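PDB 3H3E: metallo-beta-lactamase domain-containing protein from Thermotoga maritima, which is of uncharacterised function but binds zinc and probably acts as a metal-dependent hydrolase of the metallo-beta-lactamase superfamily. Local coordinates for residues V221-C235 against I245-C257. The protein carries 2 engineered substitutions. Residues are numbered along the deposited sequence; the frame is centred on the assembly and turned at random.
Sequences VKAFNELGVETVVPC and IFKREFLGKIMDC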
loop_
_atom_site.group_PDB
_atom_site.type_symbol
_atom_site.label_atom_id
_atom_site.label_comp_id
_atom_site.label_asym_id
_atom_site.label_seq_id
_atom_site.Cartn_x
_atom_site.Cartn_y
_atom_site.Cartn_z
ATOM N N VAL A 221 13.777 -10.144 3.635
ATOM C CA VAL A 221 13.465 -11.410 2.985
ATOM C C VAL A 221 13.471 -12.547 3.997
ATOM O O VAL A 221 12.635 -13.450 3.939
ATOM C CB VAL A 221 14.465 -11.739 1.902
ATOM C CG1 VAL A 221 14.131 -13.083 1.289
ATOM C CG2 VAL A 221 14.465 -10.642 0.838
ATOM N N LYS A 222 14.416 -12.491 4.928
ATOM C CA LYS A 222 14.505 -13.461 6.008
ATOM C C LYS A 222 13.199 -13.494 6.797
ATOM O O LYS A 222 12.710 -14.575 7.123
ATOM C CB LYS A 222 15.693 -13.136 6.915
ATOM C CG LYS A 222 15.960 -14.126 8.036
ATOM C CD LYS A 222 16.806 -13.478 9.149
ATOM C CE LYS A 222 17.200 -14.457 10.271
ATOM N NZ LYS A 222 18.488 -15.196 10.002
ATOM N N ALA A 223 12.618 -12.324 7.075
ATOM C CA ALA A 223 11.343 -12.262 7.806
ATOM C C ALA A 223 10.200 -12.876 7.009
ATOM O O ALA A 223 9.374 -13.596 7.560
ATOM C CB ALA A 223 10.992 -10.830 8.200
ATOM N N PHE A 224 10.139 -12.579 5.714
ATOM C CA PHE A 224 9.142 -13.209 4.858
ATOM C C PHE A 224 9.256 -14.727 4.986
ATOM O O PHE A 224 8.262 -15.425 5.181
ATOM C CB PHE A 224 9.336 -12.793 3.406
ATOM C CG PHE A 224 8.665 -11.483 3.037
ATOM C CD1 PHE A 224 9.209 -10.277 3.409
ATOM C CD2 PHE A 224 7.505 -11.473 2.279
ATOM C CE1 PHE A 224 8.602 -9.087 3.052
ATOM C CE2 PHE A 224 6.892 -10.281 1.915
ATOM C CZ PHE A 224 7.440 -9.089 2.300
ATOM N N ASN A 225 10.478 -15.242 4.898
ATOM C CA ASN A 225 10.689 -16.680 5.017
ATOM C C ASN A 225 10.286 -17.216 6.376
ATOM O O ASN A 225 9.525 -18.173 6.472
ATOM C CB ASN A 225 12.144 -17.030 4.722
ATOM C CG ASN A 225 12.472 -16.917 3.253
ATOM O OD1 ASN A 225 11.582 -16.983 2.399
ATOM N ND2 ASN A 225 13.748 -16.743 2.944
ATOM N N GLU A 226 10.808 -16.588 7.422
ATOM C CA GLU A 226 10.508 -16.968 8.794
ATOM C C GLU A 226 9.009 -17.055 9.051
ATOM O O GLU A 226 8.549 -17.931 9.802
ATOM C CB GLU A 226 11.106 -15.955 9.769
ATOM C CG GLU A 226 12.610 -15.820 9.714
ATOM C CD GLU A 226 13.333 -16.975 10.357
ATOM O OE1 GLU A 226 12.667 -17.833 10.982
ATOM O OE2 GLU A 226 14.575 -17.024 10.238
ATOM N N LEU A 227 8.252 -16.136 8.449
ATOM C CA LEU A 227 6.811 -16.072 8.705
ATOM C C LEU A 227 6.030 -16.989 7.780
ATOM O O LEU A 227 4.811 -17.055 7.856
ATOM C CB LEU A 227 6.284 -14.639 8.611
ATOM C CG LEU A 227 6.795 -13.587 9.623
ATOM C CD1 LEU A 227 6.278 -12.209 9.269
ATOM C CD2 LEU A 227 6.415 -13.907 11.060
ATOM N N GLY A 228 6.742 -17.701 6.911
ATOM C CA GLY A 228 6.122 -18.649 6.004
ATOM C C GLY A 228 5.269 -18.035 4.906
ATOM O O GLY A 228 4.301 -18.645 4.449
ATOM N N VAL A 229 5.609 -16.824 4.476
ATOM C CA VAL A 229 4.887 -16.211 3.371
ATOM C C VAL A 229 5.142 -17.013 2.095
ATOM O O VAL A 229 6.280 -17.381 1.801
ATOM C CB VAL A 229 5.286 -14.739 3.172
ATOM C CG1 VAL A 229 4.499 -14.137 2.037
ATOM C CG2 VAL A 229 5.048 -13.963 4.439
ATOM N N GLU A 230 4.081 -17.281 1.342
ATOM C CA GLU A 230 4.174 -18.166 0.190
ATOM C C GLU A 230 4.440 -17.425 -1.121
ATOM O O GLU A 230 5.291 -17.847 -1.900
ATOM C CB GLU A 230 2.922 -19.049 0.087
ATOM C CG GLU A 230 2.978 -20.092 -1.019
ATOM C CD GLU A 230 4.258 -20.921 -0.978
ATOM O OE1 GLU A 230 4.626 -21.392 0.124
ATOM O OE2 GLU A 230 4.891 -21.104 -2.044
ATOM N N THR A 231 3.727 -16.323 -1.357
ATOM C CA THR A 231 3.840 -15.574 -2.612
ATOM C C THR A 231 4.030 -14.099 -2.332
ATOM O O THR A 231 3.361 -13.551 -1.463
ATOM C CB THR A 231 2.562 -15.682 -3.451
ATOM O OG1 THR A 231 2.162 -17.048 -3.555
ATOM C CG2 THR A 231 2.765 -15.106 -4.849
ATOM N N VAL A 232 4.926 -13.458 -3.081
ATOM C CA VAL A 232 5.148 -12.017 -2.968
ATOM C C VAL A 232 5.070 -11.318 -4.326
ATOM O O VAL A 232 5.624 -11.784 -5.313
ATOM C CB VAL A 232 6.485 -11.675 -2.258
ATOM C CG1 VAL A 232 6.644 -10.172 -2.106
ATOM C CG2 VAL A 232 6.524 -12.318 -0.889
ATOM N N VAL A 233 4.360 -10.195 -4.351
ATOM C CA VAL A 233 4.149 -9.396 -5.546
ATOM C C VAL A 233 4.564 -7.959 -5.229
ATOM O O VAL A 233 3.757 -7.156 -4.744
ATOM C CB VAL A 233 2.656 -9.418 -5.939
ATOM C CG1 VAL A 233 2.430 -8.737 -7.285
ATOM C CG2 VAL A 233 2.143 -10.840 -5.958
ATOM N N PRO A 234 5.838 -7.633 -5.481
ATOM C CA PRO A 234 6.410 -6.331 -5.111
ATOM C C PRO A 234 6.193 -5.270 -6.183
ATOM O O PRO A 234 6.594 -5.471 -7.329
ATOM C CB PRO A 234 7.910 -6.638 -4.974
ATOM C CG PRO A 234 8.066 -8.126 -5.250
ATOM C CD PRO A 234 6.860 -8.542 -6.013
ATOM N N CYS A 235 5.586 -4.151 -5.809
ATOM C CA CYS A 235 5.243 -3.109 -6.770
ATOM C C CYS A 235 5.886 -1.773 -6.436
ATOM O O CYS A 235 6.521 -1.645 -5.400
ATOM C CB CYS A 235 3.734 -2.909 -6.779
ATOM S SG CYS A 235 2.782 -4.400 -6.876
ATOM N N ILE A 245 17.027 -9.628 -5.018
ATOM C CA ILE A 245 17.332 -10.312 -3.761
ATOM C C ILE A 245 16.188 -11.234 -3.328
ATOM O O ILE A 245 16.430 -12.370 -2.918
ATOM C CB ILE A 245 17.668 -9.319 -2.634
ATOM C CG1 ILE A 245 18.994 -8.607 -2.938
ATOM C CG2 ILE A 245 17.711 -10.029 -1.293
ATOM C CD1 ILE A 245 19.329 -7.486 -1.976
ATOM N N PHE A 246 14.949 -10.749 -3.432
ATOM C CA PHE A 246 13.774 -11.591 -3.195
ATOM C C PHE A 246 13.826 -12.824 -4.091
ATOM O O PHE A 246 13.661 -13.938 -3.617
ATOM C CB PHE A 246 12.455 -10.835 -3.438
ATOM C CG PHE A 246 11.859 -10.200 -2.205
ATOM C CD1 PHE A 246 10.853 -10.836 -1.499
ATOM C CD2 PHE A 246 12.277 -8.948 -1.773
ATOM C CE1 PHE A 246 10.291 -10.248 -0.364
ATOM C CE2 PHE A 246 11.721 -8.354 -0.643
ATOM C CZ PHE A 246 10.729 -9.007 0.059
ATOM N N LYS A 247 14.057 -12.635 -5.386
ATOM C CA LYS A 247 14.071 -13.774 -6.308
ATOM C C LYS A 247 15.122 -14.835 -5.951
ATOM O O LYS A 247 14.910 -16.026 -6.188
ATOM C CB LYS A 247 14.218 -13.334 -7.772
ATOM C CG LYS A 247 13.052 -12.492 -8.313
ATOM C CD LYS A 247 12.864 -12.689 -9.819
ATOM C CE LYS A 247 11.802 -11.761 -10.430
ATOM N NZ LYS A 247 12.392 -10.610 -11.195
ATOM N N ARG A 248 16.238 -14.413 -5.361
ATOM C CA ARG A 248 17.332 -15.345 -5.087
ATOM C C ARG A 248 17.362 -15.878 -3.656
ATOM O O ARG A 248 18.113 -16.806 -3.365
ATOM C CB ARG A 248 18.698 -14.734 -5.450
ATOM C CG ARG A 248 19.381 -14.013 -4.297
ATOM C CD ARG A 248 20.902 -13.983 -4.429
ATOM N NE ARG A 248 21.511 -13.188 -3.361
ATOM C CZ ARG A 248 22.063 -11.986 -3.530
ATOM N NH1 ARG A 248 22.106 -11.432 -4.736
ATOM N NH2 ARG A 248 22.583 -11.341 -2.491
ATOM N N GLU A 249 16.559 -15.308 -2.763
ATOM C CA GLU A 249 16.602 -15.720 -1.358
ATOM C C GLU A 249 15.245 -16.073 -0.750
ATOM O O GLU A 249 15.166 -16.767 0.262
ATOM C CB GLU A 249 17.296 -14.655 -0.521
ATOM C CG GLU A 249 18.782 -14.566 -0.805
ATOM C CD GLU A 249 19.490 -13.612 0.122
ATOM O OE1 GLU A 249 18.841 -13.137 1.078
ATOM O OE2 GLU A 249 20.689 -13.338 -0.104
ATOM N N PHE A 250 14.178 -15.587 -1.361
ATOM C CA PHE A 250 12.840 -15.888 -0.890
ATOM C C PHE A 250 12.509 -17.315 -1.299
ATOM O O PHE A 250 12.697 -17.695 -2.450
ATOM C CB PHE A 250 11.839 -14.893 -1.474
ATOM C CG PHE A 250 10.414 -15.135 -1.059
ATOM C CD1 PHE A 250 10.041 -15.076 0.272
ATOM C CD2 PHE A 250 9.437 -15.382 -2.011
ATOM C CE1 PHE A 250 8.735 -15.281 0.652
ATOM C CE2 PHE A 250 8.124 -15.588 -1.639
ATOM C CZ PHE A 250 7.776 -15.540 -0.303
ATOM N N LEU A 251 12.029 -18.099 -0.341
ATOM C CA LEU A 251 11.751 -19.516 -0.534
ATOM C C LEU A 251 10.469 -19.788 -1.318
ATOM O O LEU A 251 10.222 -20.910 -1.751
ATOM C CB LEU A 251 11.678 -20.205 0.825
ATOM C CG LEU A 251 12.995 -20.237 1.602
ATOM C CD1 LEU A 251 12.824 -20.947 2.905
ATOM C CD2 LEU A 251 14.073 -20.902 0.784
ATOM N N GLY A 252 9.657 -18.759 -1.509
ATOM C CA GLY A 252 8.401 -18.916 -2.216
ATOM C C GLY A 252 8.425 -18.332 -3.615
ATOM O O GLY A 252 9.487 -18.182 -4.228
ATOM N N LYS A 253 7.243 -18.003 -4.118
ATOM C CA LYS A 253 7.099 -17.483 -5.470
ATOM C C LYS A 253 7.065 -15.959 -5.473
ATOM O O LYS A 253 6.379 -15.346 -4.658
ATOM C CB LYS A 253 5.829 -18.046 -6.118
ATOM C CG LYS A 253 5.421 -17.373 -7.412
ATOM C CD LYS A 253 4.211 -18.057 -8.032
ATOM C CE LYS A 253 4.305 -18.053 -9.549
ATOM N NZ LYS A 253 5.584 -18.667 -10.027
ATOM N N ILE A 254 7.833 -15.354 -6.374
ATOM C CA ILE A 254 7.750 -13.924 -6.606
ATOM C C ILE A 254 7.097 -13.690 -7.955
ATOM O O ILE A 254 7.474 -14.307 -8.947
ATOM C CB ILE A 254 9.129 -13.246 -6.596
ATOM C CG1 ILE A 254 9.757 -13.327 -5.205
ATOM C CG2 ILE A 254 9.003 -11.798 -7.029
ATOM C CD1 ILE A 254 10.476 -14.621 -4.959
HETATM N N MSE A 255 6.108 -12.807 -7.981
HETATM C CA MSE A 255 5.398 -12.473 -9.211
HETATM C C MSE A 255 5.751 -11.056 -9.668
HETATM O O MSE A 255 6.049 -10.198 -8.849
HETATM C CB MSE A 255 3.886 -12.626 -9.004
HETATM C CG MSE A 255 3.500 -13.943 -8.354
HETATM SE SE MSE A 255 1.755 -14.281 -8.496
HETATM C CE MSE A 255 1.606 -14.167 -10.260
ATOM N N ASP A 256 5.745 -10.813 -10.975
ATOM C CA ASP A 256 6.063 -9.481 -11.474
ATOM C C ASP A 256 4.838 -8.584 -11.393
ATOM O O ASP A 256 3.738 -8.986 -11.763
ATOM C CB ASP A 256 6.614 -9.541 -12.897
ATOM C CG ASP A 256 8.008 -10.160 -12.961
ATOM O OD1 ASP A 256 8.788 -10.002 -11.994
ATOM O OD2 ASP A 256 8.326 -10.806 -13.982
ATOM N N CYS A 257 5.029 -7.380 -10.870
ATOM C CA CYS A 257 3.932 -6.444 -10.724
ATOM C C CYS A 257 3.907 -5.475 -11.893
ATOM O O CYS A 257 4.947 -4.984 -12.333
ATOM C CB CYS A 257 4.053 -5.684 -9.404
ATOM S SG CYS A 257 2.529 -4.861 -8.851
#
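With CG anti to the backbone N (chi1 179°), the Phe250 ring swings back from the end of helix 245-249 in between helix 221-226 and strand 231-235, where Val232 CG2 packs over one face. Asn225, its CG turned beside its own backbone N (chi1 -73°), lays its amide almost parallel to that ring and grips the chain around it with two bonds. Asn225 ND2 donates to Glu249 O at 3.0 Å, the acceptor lying close to the plane of the Asn225 amide, while Asn225 OD1 accepts an almost straight bond from Leu251 N, also 3.0 Å; one side chain thus satisfies the carbonyl of Glu249 and the N-H of Leu251, which flank Phe250 where the helix gives way to loop. Deeper in, the edge of Phe246 meets the face of Phe224 in a T-shaped stack, centroids 5.0 Å apart, and Val221 CG2 forms a CH-pi contact over the face of Phe246. Beyond this apolar cluster the two segments run as parallel strands: Lys253 N bonds to Glu230 O, and Val232 bonds through both N and O, to Lys253 O and Met255 N. The Cys235 SG-Cys257 SG disulfide then ties the two segments covalently. The whole illustrates a beta-alpha-beta crossover, helix 240-249 linking strand 231-235 to the edge strand 253-254, with strand 200-204 pairing on the other side of 231-235 and helix 185-193 packing against Phe224.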